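Local coordinates for protein succinylglutamate desuccinylase (Vibrio parahaemolyticus, PDB 2BCO) that probably hydrolyses N-succinylglutamate to succinate and glutamate, using one zinc ion per subunit, in the last step of arginine degradation by the AST pathway, at residues S9-T12 and D13-V17. Residues are numbered along the deposited sequence; the frame is centred on the assembly and turned at random.
Sequences SFLT and DTLDV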
loop_
_atom_site.group_PDB
_atom_site.type_symbol
_atom_site.label_atom_id
_atom_site.label_comp_id
_atom_site.label_asym_id
_atom_site.label_seq_id
_atom_site.Cartn_x
_atom_site.Cartn_y
_atom_site.Cartn_z
ATOM N N SER A 9 21.461 3.117 9.603
ATOM C CA SER A 9 20.603 2.466 8.611
ATOM C C SER A 9 19.570 3.454 8.076
ATOM O O SER A 9 19.375 4.538 8.634
ATOM C CB SER A 9 19.883 1.256 9.215
ATOM O OG SER A 9 18.847 1.663 10.089
ATOM N N PHE A 10 18.902 3.079 6.990
ATOM C CA PHE A 10 17.899 3.948 6.392
ATOM C C PHE A 10 16.778 4.301 7.380
ATOM O O PHE A 10 16.421 5.468 7.539
ATOM C CB PHE A 10 17.323 3.272 5.148
ATOM C CG PHE A 10 16.318 4.107 4.395
ATOM C CD1 PHE A 10 16.566 5.447 4.122
ATOM C CD2 PHE A 10 15.135 3.540 3.926
ATOM C CE1 PHE A 10 15.658 6.209 3.385
ATOM C CE2 PHE A 10 14.221 4.289 3.188
ATOM C CZ PHE A 10 14.485 5.627 2.921
ATOM N N LEU A 11 16.235 3.292 8.049
ATOM C CA LEU A 11 15.154 3.503 8.998
ATOM C C LEU A 11 15.600 4.180 10.300
ATOM O O LEU A 11 14.866 4.998 10.855
ATOM C CB LEU A 11 14.468 2.170 9.313
ATOM C CG LEU A 11 13.394 2.171 10.410
ATOM C CD1 LEU A 11 12.295 3.146 10.056
ATOM C CD2 LEU A 11 12.841 0.767 10.571
ATOM N N THR A 12 16.784 3.840 10.798
ATOM C CA THR A 12 17.263 4.450 12.034
ATOM C C THR A 12 17.625 5.917 11.810
ATOM O O THR A 12 17.249 6.775 12.605
ATOM C CB THR A 12 18.481 3.697 12.604
ATOM O OG1 THR A 12 18.091 2.359 12.949
ATOM C CG2 THR A 12 18.994 4.393 13.860
ATOM N N ASP A 13 18.347 6.210 10.733
ATOM C CA ASP A 13 18.703 7.594 10.454
ATOM C C ASP A 13 17.434 8.414 10.259
ATOM O O ASP A 13 17.316 9.525 10.779
ATOM C CB ASP A 13 19.560 7.710 9.195
ATOM C CG ASP A 13 20.999 7.284 9.418
ATOM O OD1 ASP A 13 21.867 7.744 8.648
ATOM O OD2 ASP A 13 21.270 6.487 10.344
ATOM N N THR A 14 16.486 7.864 9.505
ATOM C CA THR A 14 15.232 8.555 9.239
ATOM C C THR A 14 14.527 8.915 10.540
ATOM O O THR A 14 13.942 9.993 10.657
ATOM C CB THR A 14 14.280 7.688 8.370
ATOM O OG1 THR A 14 14.852 7.492 7.072
ATOM C CG2 THR A 14 12.943 8.364 8.207
ATOM N N LEU A 15 14.592 8.017 11.517
ATOM C CA LEU A 15 13.943 8.245 12.804
ATOM C C LEU A 15 14.677 9.219 13.724
ATOM O O LEU A 15 14.089 9.725 14.676
ATOM C CB LEU A 15 13.715 6.907 13.520
ATOM C CG LEU A 15 12.315 6.300 13.313
ATOM C CD1 LEU A 15 11.851 6.527 11.883
ATOM C CD2 LEU A 15 12.326 4.815 13.645
ATOM N N ASP A 16 15.947 9.493 13.434
ATOM C CA ASP A 16 16.728 10.418 14.251
ATOM C C ASP A 16 16.721 11.820 13.653
ATOM O O ASP A 16 17.269 12.051 12.576
ATOM C CB ASP A 16 18.169 9.919 14.396
ATOM C CG ASP A 16 19.024 10.848 15.243
ATOM O OD1 ASP A 16 18.505 11.394 16.240
ATOM O OD2 ASP A 16 20.218 11.021 14.924
ATOM N N VAL A 17 16.105 12.754 14.367
ATOM C CA VAL A 17 16.000 14.132 13.902
ATOM C C VAL A 17 17.333 14.871 13.806
ATOM O O VAL A 17 17.467 15.815 13.025
ATOM C CB VAL A 17 15.061 14.946 14.813
ATOM C CG1 VAL A 17 14.772 16.302 14.185
ATOM C CG2 VAL A 17 13.774 14.179 15.047
#
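Thr14 grips the carbonyl of Phe10 twice, one turn back in the short helix 10-15. Its CB lies 3.2 Å from Phe10 O. From there OG1 turns back beside the backbone N (chi1 -65°) and donates to Phe10 O at 2.6 Å. Thr14 N gives Phe10 O the ordinary helical bond at 3.1 Å. The two donors arrive from opposite faces of the carbonyl plane. Thr14 OG1 also lies 4.0 Å from CD1 of the Phe10 ring, which it meets obliquely. The side chain of Thr14 also touches Ile95 and Pro98.

Ser9 is the N-cap. Ser9 O takes Asp13 N in a bond of 2.9 Å. Ser9 OG shares a hydrogen bond with Thr12 OG1, with a separation of 3.0 Å, and is also bonded to Asp74 of helix 68-81. The Asp13 carboxylate reaches back past the start of the helix. Its OD2 receives a weak bond from Ser9 N and a further one from Gln8 N, while OD1 accepts from Arg7 N. On the apolar side, Leu11 CD1 meets Leu15 CD1 at 3.9 Å, and strand 90-95 and helix 68-81 cover Phe10 and Leu11.

The helix ends at Leu15. Asp16 is the first residue to leave it; its N makes a weak bond to Thr12 O and its carboxylate forms a salt bridge with Arg7. The chemistry is that of a short N-capped helix of under two turns: the Asp13 carboxylate accepts backbone N-H groups at and before the start, and the Thr14 hydroxyl proton is used inside the helix, consistent with its buried place.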